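Local structure of ASCH domain (Vibrio cholerae TMA 21, 3S9X) at residues A[8-13]-A[87-92]; A[43-48]-A[82-87]; A[60-65]-A[130-135]; A[91-96]-A[154-159]; A[96-101]-A[148-153]. The protein is of unknown function but contains an ASCH domain of the PUA-like kind and possibly binds RNA. One frame throughout, in Å; residues are numbered along the deposited sequence.

Contact 1: A[8-13]-A[87-92]; sequences ERSQLF and GKPICI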
# COMPACT_ATOMS: atom_id res chain seq x y z
N GLU A 8 11.34 9.73 -12.58
CA GLU A 8 12.39 10.54 -12.04
C GLU A 8 12.11 11.25 -10.77
O GLU A 8 12.98 11.38 -9.91
CB GLU A 8 12.87 11.50 -13.13
CG GLU A 8 14.14 12.31 -12.67
CD GLU A 8 14.73 13.12 -13.76
OE1 GLU A 8 14.15 14.12 -14.15
OE2 GLU A 8 15.77 12.68 -14.31
N ARG A 9 10.91 11.84 -10.68
CA ARG A 9 10.61 12.59 -9.46
C ARG A 9 10.70 11.67 -8.23
O ARG A 9 11.26 12.04 -7.18
CB ARG A 9 9.23 13.27 -9.48
CG ARG A 9 9.05 14.33 -10.57
CD ARG A 9 7.59 14.69 -10.83
NE ARG A 9 6.88 13.63 -11.51
CZ ARG A 9 5.56 13.50 -11.51
NH1 ARG A 9 4.74 14.37 -10.87
NH2 ARG A 9 5.01 12.47 -12.15
N SER A 10 10.13 10.45 -8.34
CA SER A 10 10.17 9.52 -7.27
C SER A 10 11.56 8.93 -7.04
O SER A 10 12.01 8.74 -5.89
CB SER A 10 9.20 8.38 -7.51
OG SER A 10 7.89 8.81 -7.22
N GLN A 11 12.33 8.68 -8.13
CA GLN A 11 13.73 8.24 -8.01
C GLN A 11 14.56 9.23 -7.22
O GLN A 11 15.33 8.85 -6.32
CB GLN A 11 14.32 8.01 -9.42
CG GLN A 11 15.68 7.44 -9.37
CD GLN A 11 16.14 6.78 -10.66
OE1 GLN A 11 17.31 6.45 -10.74
NE2 GLN A 11 15.22 6.57 -11.64
N LEU A 12 14.45 10.52 -7.54
CA LEU A 12 15.18 11.54 -6.83
C LEU A 12 14.85 11.54 -5.36
O LEU A 12 15.71 11.73 -4.49
CB LEU A 12 15.04 12.93 -7.48
CG LEU A 12 15.66 13.13 -8.84
CD1 LEU A 12 15.13 14.41 -9.46
CD2 LEU A 12 17.11 13.17 -8.68
N PHE A 13 13.56 11.44 -5.04
CA PHE A 13 13.10 11.48 -3.65
C PHE A 13 13.64 10.30 -2.89
O PHE A 13 14.10 10.42 -1.74
CB PHE A 13 11.56 11.50 -3.64
CG PHE A 13 10.89 11.92 -2.35
CD1 PHE A 13 10.96 13.25 -1.96
CD2 PHE A 13 10.12 11.06 -1.65
CE1 PHE A 13 10.22 13.68 -0.87
CE2 PHE A 13 9.37 11.50 -0.58
CZ PHE A 13 9.44 12.79 -0.17
N GLY A 87 1.57 11.95 -9.22
CA GLY A 87 2.92 11.45 -9.18
C GLY A 87 3.92 12.25 -8.34
O GLY A 87 5.11 11.95 -8.39
N LYS A 88 3.50 13.29 -7.68
CA LYS A 88 4.33 14.05 -6.80
C LYS A 88 4.67 13.20 -5.58
O LYS A 88 3.76 12.75 -4.92
CB LYS A 88 3.69 15.36 -6.36
CG LYS A 88 4.62 16.19 -5.50
CD LYS A 88 3.90 17.45 -4.94
CE LYS A 88 4.75 18.25 -3.96
NZ LYS A 88 6.18 18.43 -4.46
N PRO A 89 5.94 13.00 -5.28
CA PRO A 89 6.27 12.22 -4.03
C PRO A 89 5.77 12.94 -2.77
O PRO A 89 6.04 14.16 -2.65
CB PRO A 89 7.78 12.11 -4.09
CG PRO A 89 8.12 12.20 -5.58
CD PRO A 89 7.14 13.27 -6.09
N ILE A 90 5.10 12.19 -1.90
CA ILE A 90 4.61 12.79 -0.64
C ILE A 90 5.43 12.20 0.55
O ILE A 90 5.85 12.92 1.44
CB ILE A 90 3.13 12.46 -0.46
CG1 ILE A 90 2.27 13.09 -1.62
CG2 ILE A 90 2.66 12.89 0.95
CD1 ILE A 90 2.46 14.56 -1.81
N CYS A 91 5.66 10.89 0.56
CA CYS A 91 6.43 10.27 1.63
C CYS A 91 6.95 8.91 1.11
O CYS A 91 6.64 8.50 0.03
CB CYS A 91 5.63 10.16 2.91
SG CYS A 91 4.21 9.08 2.82
N ILE A 92 7.79 8.29 1.94
CA ILE A 92 8.28 6.96 1.65
C ILE A 92 7.87 6.05 2.84
O ILE A 92 8.12 6.43 3.99
CB ILE A 92 9.82 6.89 1.42
CG1 ILE A 92 10.21 7.90 0.36
CG2 ILE A 92 10.26 5.47 1.04
CD1 ILE A 92 11.69 7.96 0.00
O HOH W 1 6.64 9.94 -9.42

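Contact 2: A[43-48]-A[82-87]; sequences NANVCA and VTNWDG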
# COMPACT_ATOMS: atom_id res chain seq x y z
N ASN A 43 -9.39 10.00 -3.29
CA ASN A 43 -8.90 9.06 -2.27
C ASN A 43 -7.37 8.90 -2.35
O ASN A 43 -6.75 8.77 -1.31
CB ASN A 43 -9.58 7.71 -2.38
CG ASN A 43 -11.02 7.77 -1.87
OD1 ASN A 43 -11.96 7.53 -2.63
ND2 ASN A 43 -11.16 8.08 -0.66
N ALA A 44 -6.76 8.96 -3.55
CA ALA A 44 -5.29 8.86 -3.66
C ALA A 44 -4.63 9.96 -2.84
O ALA A 44 -3.69 9.76 -2.12
CB ALA A 44 -4.83 8.91 -5.08
N ASN A 45 -5.20 11.17 -2.95
CA ASN A 45 -4.55 12.31 -2.32
C ASN A 45 -4.80 12.31 -0.84
O ASN A 45 -3.90 12.66 -0.03
CB ASN A 45 -4.96 13.61 -3.00
CG ASN A 45 -4.44 13.70 -4.46
OD1 ASN A 45 -3.62 12.89 -4.83
ND2 ASN A 45 -4.94 14.64 -5.26
N VAL A 46 -6.04 12.02 -0.44
CA VAL A 46 -6.37 11.87 1.00
C VAL A 46 -5.51 10.77 1.62
O VAL A 46 -4.90 10.96 2.70
CB VAL A 46 -7.91 11.63 1.21
CG1 VAL A 46 -8.17 10.97 2.59
CG2 VAL A 46 -8.67 12.93 1.02
N CYS A 47 -5.39 9.63 0.96
CA CYS A 47 -4.57 8.54 1.55
C CYS A 47 -3.08 8.88 1.61
O CYS A 47 -2.45 8.53 2.59
CB CYS A 47 -4.75 7.24 0.80
SG CYS A 47 -6.26 6.36 1.28
N ALA A 48 -2.54 9.57 0.60
CA ALA A 48 -1.12 9.93 0.72
C ALA A 48 -0.93 10.78 1.98
O ALA A 48 0.06 10.64 2.69
CB ALA A 48 -0.68 10.66 -0.51
N VAL A 82 5.42 6.89 -1.90
CA VAL A 82 3.96 7.19 -1.93
C VAL A 82 3.79 8.51 -2.62
O VAL A 82 4.23 9.53 -2.12
CB VAL A 82 3.36 7.18 -0.52
CG1 VAL A 82 1.84 7.52 -0.58
CG2 VAL A 82 3.68 5.88 0.22
N THR A 83 3.19 8.49 -3.81
CA THR A 83 2.91 9.72 -4.53
C THR A 83 1.43 10.09 -4.38
O THR A 83 0.59 9.26 -3.96
CB THR A 83 3.23 9.59 -6.01
OG1 THR A 83 2.26 8.82 -6.68
CG2 THR A 83 4.64 8.97 -6.27
N ASN A 84 1.12 11.32 -4.73
CA ASN A 84 -0.23 11.68 -4.95
C ASN A 84 -0.69 11.23 -6.33
O ASN A 84 0.02 10.55 -7.05
CB ASN A 84 -0.47 13.17 -4.65
CG ASN A 84 0.13 14.11 -5.67
OD1 ASN A 84 0.61 13.68 -6.73
ND2 ASN A 84 0.15 15.40 -5.30
N TRP A 85 -1.93 11.56 -6.69
CA TRP A 85 -2.49 11.15 -7.95
C TRP A 85 -1.63 11.51 -9.15
O TRP A 85 -1.62 10.76 -10.12
CB TRP A 85 -3.91 11.75 -8.06
CG TRP A 85 -4.69 11.43 -9.30
CD1 TRP A 85 -4.95 12.28 -10.32
CD2 TRP A 85 -5.33 10.20 -9.65
NE1 TRP A 85 -5.78 11.67 -11.26
CE2 TRP A 85 -6.02 10.39 -10.85
CE3 TRP A 85 -5.41 8.93 -9.01
CZ2 TRP A 85 -6.75 9.41 -11.46
CZ3 TRP A 85 -6.19 7.94 -9.65
CH2 TRP A 85 -6.87 8.22 -10.83
N ASP A 86 -1.05 12.69 -9.05
CA ASP A 86 -0.24 13.26 -10.07
C ASP A 86 1.26 12.93 -10.05
O ASP A 86 2.01 13.51 -10.82
CB ASP A 86 -0.49 14.75 -10.09
CG ASP A 86 -1.83 15.05 -10.78
OD1 ASP A 86 -1.92 14.76 -12.03
OD2 ASP A 86 -2.69 15.66 -10.16
N GLY A 87 1.57 11.95 -9.22
CA GLY A 87 2.92 11.45 -9.18
C GLY A 87 3.92 12.25 -8.34
O GLY A 87 5.11 11.95 -8.39
O HOH W 2 -1.58 7.96 -2.64
O HOH W 3 -4.11 15.38 -7.96

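Contact 3: A[60-65]-A[130-135]; sequences CSLEYW and NFFSRE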
# COMPACT_ATOMS: atom_id res chain seq x y z
N CYS A 60 -4.57 -3.34 2.20
CA CYS A 60 -4.80 -4.71 1.85
C CYS A 60 -5.13 -4.82 0.34
O CYS A 60 -5.35 -3.83 -0.38
CB CYS A 60 -5.96 -5.28 2.66
SG CYS A 60 -7.57 -4.62 2.36
N SER A 61 -5.07 -6.06 -0.13
CA SER A 61 -5.36 -6.40 -1.50
C SER A 61 -5.85 -7.85 -1.59
O SER A 61 -5.65 -8.64 -0.69
CB SER A 61 -4.09 -6.25 -2.32
OG SER A 61 -3.02 -7.06 -1.92
N LEU A 62 -6.50 -8.20 -2.71
CA LEU A 62 -6.94 -9.56 -2.92
C LEU A 62 -5.79 -10.50 -3.11
O LEU A 62 -4.92 -10.30 -3.92
CB LEU A 62 -7.87 -9.67 -4.11
CG LEU A 62 -9.18 -8.87 -4.09
CD1 LEU A 62 -9.83 -8.94 -5.49
CD2 LEU A 62 -10.12 -9.44 -3.03
N GLU A 63 -5.80 -11.58 -2.34
CA GLU A 63 -4.74 -12.59 -2.49
C GLU A 63 -4.71 -13.25 -3.89
O GLU A 63 -3.65 -13.65 -4.36
CB GLU A 63 -4.91 -13.65 -1.43
CG GLU A 63 -3.68 -14.51 -1.29
CD GLU A 63 -3.66 -15.72 -2.12
OE1 GLU A 63 -4.72 -16.17 -2.61
OE2 GLU A 63 -2.54 -16.22 -2.30
N TYR A 64 -5.85 -13.25 -4.56
CA TYR A 64 -6.02 -13.78 -5.88
C TYR A 64 -4.96 -13.24 -6.83
O TYR A 64 -4.44 -13.95 -7.71
CB TYR A 64 -7.40 -13.42 -6.42
CG TYR A 64 -7.78 -14.13 -7.70
CD1 TYR A 64 -8.49 -15.34 -7.66
CD2 TYR A 64 -7.51 -13.60 -8.92
CE1 TYR A 64 -8.88 -15.97 -8.79
CE2 TYR A 64 -7.94 -14.21 -10.09
CZ TYR A 64 -8.63 -15.41 -10.00
OH TYR A 64 -9.04 -16.06 -11.14
N TRP A 65 -4.57 -11.97 -6.64
CA TRP A 65 -3.57 -11.37 -7.54
C TRP A 65 -2.25 -12.11 -7.49
O TRP A 65 -1.44 -12.14 -8.45
CB TRP A 65 -3.30 -9.90 -7.17
CG TRP A 65 -4.42 -9.00 -7.55
CD1 TRP A 65 -5.29 -8.42 -6.72
CD2 TRP A 65 -4.80 -8.60 -8.88
NE1 TRP A 65 -6.16 -7.63 -7.41
CE2 TRP A 65 -5.85 -7.69 -8.74
CE3 TRP A 65 -4.27 -8.81 -10.17
CZ2 TRP A 65 -6.47 -7.09 -9.83
CZ3 TRP A 65 -4.86 -8.17 -11.28
CH2 TRP A 65 -5.96 -7.32 -11.11
N ASN A 130 -16.86 -2.42 -2.66
CA ASN A 130 -17.00 -1.75 -3.93
C ASN A 130 -15.79 -1.92 -4.81
O ASN A 130 -15.94 -2.27 -5.96
CB ASN A 130 -17.37 -0.24 -3.72
CG ASN A 130 -18.80 -0.07 -3.19
OD1 ASN A 130 -19.66 -0.92 -3.47
ND2 ASN A 130 -19.08 1.08 -2.45
N PHE A 131 -14.63 -1.64 -4.25
CA PHE A 131 -13.41 -1.71 -4.98
C PHE A 131 -13.06 -3.13 -5.38
O PHE A 131 -12.71 -3.37 -6.54
CB PHE A 131 -12.27 -1.16 -4.09
CG PHE A 131 -10.94 -1.28 -4.73
CD1 PHE A 131 -10.63 -0.51 -5.86
CD2 PHE A 131 -10.05 -2.19 -4.31
CE1 PHE A 131 -9.47 -0.64 -6.49
CE2 PHE A 131 -8.81 -2.32 -4.97
CZ PHE A 131 -8.55 -1.55 -6.06
N PHE A 132 -13.24 -4.08 -4.46
CA PHE A 132 -12.89 -5.44 -4.78
C PHE A 132 -13.89 -6.05 -5.78
O PHE A 132 -13.52 -6.88 -6.61
CB PHE A 132 -12.84 -6.35 -3.54
CG PHE A 132 -11.70 -6.07 -2.60
CD1 PHE A 132 -10.47 -5.67 -3.09
CD2 PHE A 132 -11.84 -6.19 -1.25
CE1 PHE A 132 -9.41 -5.42 -2.24
CE2 PHE A 132 -10.73 -5.90 -0.36
CZ PHE A 132 -9.53 -5.55 -0.90
N SER A 133 -15.16 -5.65 -5.71
CA SER A 133 -16.15 -6.15 -6.70
C SER A 133 -15.77 -5.76 -8.12
O SER A 133 -15.85 -6.59 -9.02
CB SER A 133 -17.55 -5.68 -6.32
OG SER A 133 -18.00 -6.26 -5.10
N ARG A 134 -15.33 -4.51 -8.27
CA ARG A 134 -14.87 -4.01 -9.59
C ARG A 134 -13.65 -4.78 -10.08
O ARG A 134 -13.61 -5.18 -11.25
CB ARG A 134 -14.52 -2.53 -9.55
CG ARG A 134 -15.71 -1.61 -9.49
CD ARG A 134 -15.98 -0.81 -10.85
N GLU A 135 -12.67 -4.98 -9.20
CA GLU A 135 -11.48 -5.77 -9.58
C GLU A 135 -11.88 -7.17 -9.96
O GLU A 135 -11.41 -7.68 -10.93
CB GLU A 135 -10.38 -5.88 -8.49
CG GLU A 135 -9.64 -4.65 -8.19
CD GLU A 135 -8.41 -4.91 -7.34
OE1 GLU A 135 -8.50 -5.78 -6.46
OE2 GLU A 135 -7.41 -4.19 -7.54
O HOH W 4 -6.70 -5.90 -4.63

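Contact 4: A[91-96]-A[154-159]; sequences CIIEIT and FKVVYH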
# COMPACT_ATOMS: atom_id res chain seq x y z
N CYS A 91 5.66 10.89 0.56
CA CYS A 91 6.43 10.27 1.63
C CYS A 91 6.95 8.91 1.11
O CYS A 91 6.64 8.50 0.03
CB CYS A 91 5.63 10.16 2.91
SG CYS A 91 4.21 9.08 2.82
N ILE A 92 7.79 8.29 1.94
CA ILE A 92 8.28 6.96 1.65
C ILE A 92 7.87 6.05 2.84
O ILE A 92 8.12 6.43 3.99
CB ILE A 92 9.82 6.89 1.42
CG1 ILE A 92 10.21 7.90 0.36
CG2 ILE A 92 10.26 5.47 1.04
CD1 ILE A 92 11.69 7.96 0.00
N ILE A 93 7.34 4.88 2.52
CA ILE A 93 6.97 3.91 3.49
C ILE A 93 7.80 2.66 3.39
O ILE A 93 8.29 2.34 2.29
CB ILE A 93 5.49 3.59 3.48
CG1 ILE A 93 5.04 2.97 2.14
CG2 ILE A 93 4.62 4.78 3.87
CD1 ILE A 93 3.62 2.48 2.02
N GLU A 94 7.97 1.95 4.53
CA GLU A 94 8.72 0.69 4.59
C GLU A 94 7.71 -0.33 5.15
O GLU A 94 7.07 -0.12 6.20
CB GLU A 94 9.91 0.77 5.57
CG GLU A 94 10.71 -0.51 5.60
CD GLU A 94 11.96 -0.39 6.40
OE1 GLU A 94 12.59 0.69 6.45
OE2 GLU A 94 12.40 -1.46 6.89
N ILE A 95 7.54 -1.43 4.43
CA ILE A 95 6.69 -2.52 4.87
C ILE A 95 7.27 -3.18 6.13
O ILE A 95 8.43 -3.57 6.12
CB ILE A 95 6.49 -3.54 3.75
CG1 ILE A 95 5.72 -2.88 2.58
CG2 ILE A 95 5.76 -4.83 4.32
CD1 ILE A 95 5.27 -3.77 1.41
N THR A 96 6.43 -3.37 7.15
CA THR A 96 6.85 -3.93 8.42
C THR A 96 6.26 -5.32 8.71
O THR A 96 6.87 -6.08 9.43
CB THR A 96 6.55 -2.97 9.61
OG1 THR A 96 5.16 -2.77 9.58
CG2 THR A 96 7.32 -1.62 9.47
N PHE A 154 2.88 -0.89 7.53
CA PHE A 154 4.01 -0.11 7.08
C PHE A 154 4.20 1.14 7.99
O PHE A 154 3.29 1.49 8.75
CB PHE A 154 3.92 0.24 5.59
CG PHE A 154 2.63 0.90 5.22
CD1 PHE A 154 2.32 2.19 5.58
CD2 PHE A 154 1.66 0.18 4.51
CE1 PHE A 154 1.09 2.77 5.16
CE2 PHE A 154 0.47 0.73 4.14
CZ PHE A 154 0.20 2.06 4.45
N LYS A 155 5.36 1.76 7.80
CA LYS A 155 5.72 2.95 8.55
C LYS A 155 6.35 3.95 7.63
O LYS A 155 7.05 3.57 6.70
CB LYS A 155 6.65 2.62 9.69
CG LYS A 155 8.01 2.15 9.29
CD LYS A 155 8.96 1.75 10.40
CE LYS A 155 10.30 1.24 9.92
NZ LYS A 155 11.17 0.79 11.06
N VAL A 156 6.16 5.25 7.90
CA VAL A 156 6.83 6.31 7.19
C VAL A 156 8.31 6.32 7.61
O VAL A 156 8.56 6.37 8.81
CB VAL A 156 6.16 7.67 7.38
CG1 VAL A 156 6.98 8.76 6.77
CG2 VAL A 156 4.76 7.64 6.73
N VAL A 157 9.24 6.38 6.64
CA VAL A 157 10.65 6.57 6.88
C VAL A 157 11.21 7.87 6.32
O VAL A 157 12.34 8.24 6.63
CB VAL A 157 11.47 5.33 6.39
CG1 VAL A 157 11.01 4.06 7.16
CG2 VAL A 157 11.44 5.14 4.86
N TYR A 158 10.46 8.55 5.46
CA TYR A 158 10.96 9.81 4.89
C TYR A 158 9.80 10.64 4.37
O TYR A 158 8.84 10.11 3.86
CB TYR A 158 11.94 9.52 3.74
CG TYR A 158 12.74 10.74 3.27
CD1 TYR A 158 13.79 11.19 4.03
CD2 TYR A 158 12.47 11.40 2.14
CE1 TYR A 158 14.53 12.27 3.68
CE2 TYR A 158 13.16 12.51 1.77
CZ TYR A 158 14.22 12.94 2.54
OH TYR A 158 14.94 14.05 2.15
N HIS A 159 9.97 11.95 4.39
CA HIS A 159 9.08 12.89 3.73
C HIS A 159 9.76 14.23 3.56
O HIS A 159 9.35 15.05 2.75
CB HIS A 159 7.77 13.00 4.46
CG HIS A 159 7.89 13.62 5.80
ND1 HIS A 159 8.25 12.97 6.96
CD2 HIS A 159 7.65 14.91 6.14
CE1 HIS A 159 8.21 13.85 7.98
NE2 HIS A 159 7.92 15.03 7.48
OXT HIS A 159 10.70 14.50 4.32
O HOH W 5 13.56 1.26 9.03

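Contact 5: A[96-101]-A[148-153]; sequences TSVSKC and LLVLEH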
# COMPACT_ATOMS: atom_id res chain seq x y z
N THR A 96 6.43 -3.37 7.15
CA THR A 96 6.85 -3.93 8.42
C THR A 96 6.26 -5.32 8.71
O THR A 96 6.87 -6.08 9.43
CB THR A 96 6.55 -2.97 9.61
OG1 THR A 96 5.16 -2.77 9.58
CG2 THR A 96 7.32 -1.62 9.47
N SER A 97 5.17 -5.70 8.05
CA SER A 97 4.59 -7.02 8.19
C SER A 97 3.65 -7.34 7.07
O SER A 97 3.08 -6.43 6.47
CB SER A 97 3.84 -7.18 9.52
OG SER A 97 2.68 -6.44 9.59
N VAL A 98 3.50 -8.61 6.79
CA VAL A 98 2.62 -9.15 5.73
C VAL A 98 1.92 -10.40 6.28
O VAL A 98 2.55 -11.24 6.94
CB VAL A 98 3.39 -9.48 4.46
CG1 VAL A 98 2.48 -10.06 3.38
CG2 VAL A 98 4.10 -8.28 3.92
N SER A 99 0.61 -10.47 6.12
CA SER A 99 -0.14 -11.66 6.54
C SER A 99 -1.42 -11.76 5.72
O SER A 99 -1.62 -10.95 4.82
CB SER A 99 -0.49 -11.56 8.04
OG SER A 99 -1.50 -10.60 8.26
N LYS A 100 -2.20 -12.81 6.00
CA LYS A 100 -3.46 -13.02 5.26
C LYS A 100 -4.67 -13.16 6.18
O LYS A 100 -4.52 -13.68 7.30
CB LYS A 100 -3.41 -14.26 4.37
CG LYS A 100 -2.27 -14.26 3.39
CD LYS A 100 -2.24 -15.48 2.53
CE LYS A 100 -1.07 -15.52 1.61
NZ LYS A 100 0.22 -15.84 2.31
N CYS A 101 -5.81 -12.70 5.71
CA CYS A 101 -7.08 -12.99 6.43
C CYS A 101 -8.21 -12.85 5.46
O CYS A 101 -8.08 -12.23 4.43
CB CYS A 101 -7.43 -12.07 7.65
SG CYS A 101 -8.02 -10.39 7.15
N LEU A 148 -9.67 -14.46 0.47
CA LEU A 148 -8.51 -14.05 1.24
C LEU A 148 -7.93 -12.73 0.78
O LEU A 148 -7.88 -12.48 -0.41
CB LEU A 148 -7.40 -15.09 1.15
CG LEU A 148 -7.44 -16.32 1.99
CD1 LEU A 148 -6.25 -17.19 1.47
CD2 LEU A 148 -7.40 -15.97 3.53
N LEU A 149 -7.46 -11.96 1.76
CA LEU A 149 -6.75 -10.69 1.57
C LEU A 149 -5.31 -10.86 2.03
O LEU A 149 -5.09 -11.58 2.99
CB LEU A 149 -7.44 -9.56 2.32
CG LEU A 149 -8.93 -9.33 2.05
CD1 LEU A 149 -9.40 -8.14 2.91
CD2 LEU A 149 -9.26 -9.24 0.59
N VAL A 150 -4.43 -10.10 1.38
CA VAL A 150 -3.10 -9.89 1.90
C VAL A 150 -3.07 -8.56 2.62
O VAL A 150 -3.40 -7.51 2.03
CB VAL A 150 -2.00 -9.98 0.80
CG1 VAL A 150 -0.61 -9.59 1.32
CG2 VAL A 150 -2.00 -11.39 0.15
N LEU A 151 -2.70 -8.62 3.89
CA LEU A 151 -2.64 -7.43 4.79
C LEU A 151 -1.20 -6.99 4.85
O LEU A 151 -0.29 -7.81 5.13
CB LEU A 151 -3.07 -7.82 6.18
CG LEU A 151 -4.47 -8.52 6.29
CD1 LEU A 151 -4.81 -8.65 7.78
CD2 LEU A 151 -5.62 -7.84 5.54
N GLU A 152 -0.96 -5.69 4.66
CA GLU A 152 0.37 -5.09 4.80
C GLU A 152 0.33 -3.99 5.86
O GLU A 152 -0.64 -3.20 5.90
CB GLU A 152 0.84 -4.46 3.50
CG GLU A 152 0.99 -5.43 2.40
CD GLU A 152 1.18 -4.75 1.01
OE1 GLU A 152 2.05 -3.88 0.95
OE2 GLU A 152 0.51 -5.21 0.07
N HIS A 153 1.29 -4.00 6.78
CA HIS A 153 1.50 -2.89 7.68
C HIS A 153 2.78 -2.18 7.27
O HIS A 153 3.72 -2.82 6.74
CB HIS A 153 1.57 -3.33 9.11
CG HIS A 153 0.26 -3.77 9.69
ND1 HIS A 153 -0.33 -4.97 9.40
CD2 HIS A 153 -0.54 -3.15 10.57
CE1 HIS A 153 -1.45 -5.06 10.11
NE2 HIS A 153 -1.63 -3.96 10.78
O HOH W 6 0.35 -7.37 8.09

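Contact 1: A[8-13]-A[87-92]
Arg9 lays its guanidinium over the backbone of Gly87, the carbonyl O of Gly87 lying 3.4 Å above the guanidinium plane, over its centre. The carbonyl is not hydrogen-bonded to the group beneath it; Arg9 NE instead makes a salt bridge with Glu7, and NH1 donates to the carbonyl of Asp86. The positive phi of Gly87 suits a residue without a side chain. The carbonyl O of Arg9 itself touches Pro89 CG at 3.5 Å. Ser10 reaches Gly87 through a water, which accepts from Ser10 OG and donates to Gly87 O at 2.7 Å. Phe13 closes the contact. With CG anti to the backbone N (chi1 -163°), its ring receives Pro89 CB over one face, a CH-pi contact 3.7 Å from the centroid, while Cys91 CA sits at the ring edge and Ile92 CG1 packs 3.7 Å from Phe13 CD2. Helix 8-19 thus leans on the start of strand 89-102, Ser10 also touching strand 79-83 and Phe13 meeting Tyr158 of strand 148-158 edge-to-face.

Contact 2: A[43-48]-A[82-87]
Asn45 OD1 accepts the backbone N-H of Trp85 in a nearly straight bond of 2.8 Å (171° at the hydrogen), the donor lying in the plane of the amide carbonyl. The same oxygen is packed against Asn84 CB at 3.2 Å, and the amide plane stands 75° from the indole. Deeper in, the fit is apolar: Ala48 CB rests 4.0 Å from Val82 CG1, and Ala44 CB is equally far from Trp85 CE3. A water donates to both Ala44 O and Thr83 O, joining helix to strand end. The outer side is polar and water-mediated, for there a second water accepts from Asn45 ND2 and lies 2.6 Å from Asp86 OD2. Residues 84-87 form a type I turn closed by Gly87 N to Asn84 O, an oxygen that also takes the Thr83 hydroxyl proton; Asn84 OD1 in turn accepts from Lys88 N. With OD1 bonded to Trp85 N and ND2 to a water, both ends of the Asn45 amide are engaged, which would fix its rotation and tie helix 41-52 to the turn leading into strand 89-102.

Contact 3: A[60-65]-A[130-135]
Leu62 turns its branched end onto the ring of Phe132. From CB, chi1 of -60° sets Leu62 CG anti to the carbonyl carbon, where it meets Phe132 CD1 at 3.6 Å. Leu62 CD2 then lies over the ring face, offset toward the rim, in a CH-pi contact 3.9 Å from the centroid, whereas Leu62 CD1 reaches Glu135 OE1 at 3.6 Å. Cys60 SG touches the edge of the same ring, 3.9 Å from Phe132 CZ. The polar half of the contact centres on Glu135 OE1. Trp65 NE1 donates to it at 3.1 Å, with the oxygen in the indole plane but the donor approaching from well above the carboxylate plane, and the two planes are 68° apart. A water accepts from Leu62 N and donates to Glu135 OE1 at 2.6 Å, so OE1 draws together the strand backbone and Trp65 of helix 64-67. Helix 121-139 thereby packs against strand 58-62, one of the two outermost strands, and helix 64-67, while Leu149 of the adjoining strand 148-158 touches both Leu62 and Phe132.

Contact 4: A[91-96]-A[154-159]
Ile93 CD1 points onto the centre of the Phe154 ring, a CH-pi contact with 3.7 Å from CD1 to the centroid. Phe154 CG lies between the backbone N and the carbonyl carbon (chi1 53°), and from there the ring extends on the same face of the sheet as Ile93, whose CG2 also packs against Val156 CG2. On the other face Glu94 and Lys155 lie side by side and point the same way. Their charged atoms do not touch: a water donates to Glu94 OE1 and accepts from Lys155 NZ at 3.2 Å, and OE1 is further held by the Tyr29 hydroxyl. Val157 CG1 lies 3.8 Å from Glu94 OE1, and the Thr96 side chain crosses that of Lys155 at about a right angle, its CG2 against Lys155 CG.

Paired backbones position these groups. Glu94 and Lys155 exchange two hydrogen bonds, Glu94 N to Lys155 O being 2.9 Å. Farther along, Val157 and Tyr158 both face Ile92 in a classic beta bulge: Ile92 O accepts from Val157 N at 2.9 Å and only weakly from Tyr158 N, while Ile92 N donates to Tyr158 O. Strand 89-102 is the central strand of the sheet, with 79-83 on its other flank; strand 58-62 pairs with 148-158 at its earlier residues. Helix 41-52 covers the Ile93 face through Ile51, and helix 8-19 covers the Ile92 face through Phe13 and Tyr17.

Contact 5: A[96-101]-A[148-153]
Val98 and Val150 cross obliquely, meeting CG1 to CG1 at 3.7 Å on one face of the strand pair. In both, CG1 is anti to the backbone N (chi1 179° and 173°), which lets these two methyls meet although the residues belong to successive non-hydrogen-bonded pairs. On the opposite face Cys101, in one of its two conformers, reaches across with SG to Leu151, 3.7 Å from Leu151 CD1 and only slightly farther from CD2. Ser99 OG lies against the same leucine, 3.8 Å from Leu151 CB.

Nearer the other end Ser97 OG lies 3.3 Å from His153 CB, oblique to the imidazole. A water in the plane of the imidazole, at its edge, joins them: it is 2.8 Å from His153 ND1, within hydrogen-bonding distance of Ser97 OG as well, and donates to Leu151 O. The ring is thus linked to the backbone of its own strand, and Phe110 meets it from outside the pair.

Regular antiparallel bonding holds the strands, Leu151 N to Ser99 O being 2.7 Å and Leu149 N to Cys101 O 2.8 Å. The pattern is interrupted where Thr96 and Ser97 both face His153, whose O accepts a nearly straight bond from Thr96 N (175°) and a weak one from Ser97 N. This is a classic beta bulge in a long antiparallel pair whose strands are joined through a largely helical connection, part of the mixed five-stranded sheet, consistent with the PUA-like fold of ASCH domains.

How the contacts relate
All five contacts reach one mixed sheet. Contacts 4 and 5 share Thr96 and run along the same two strands, their centres about 16 Å apart, with contact 5 nested in the loop that contact 4 closes. At one end contact 1 shares Cys91 and Ile92 with contact 4 and Gly87 with contact 2; Val82 N lies 2.8 Å from Cys91 O, so contacts 1, 2 and 4 meet at this strand pairing. At the other end contact 3 joins contact 5, Ser61 O lying 2.8 Å from Val150 N. Contacts 1 and 3 are on opposite sides of the chain's centre, about 26 Å between centres. No active site has been assigned for this protein of unknown function.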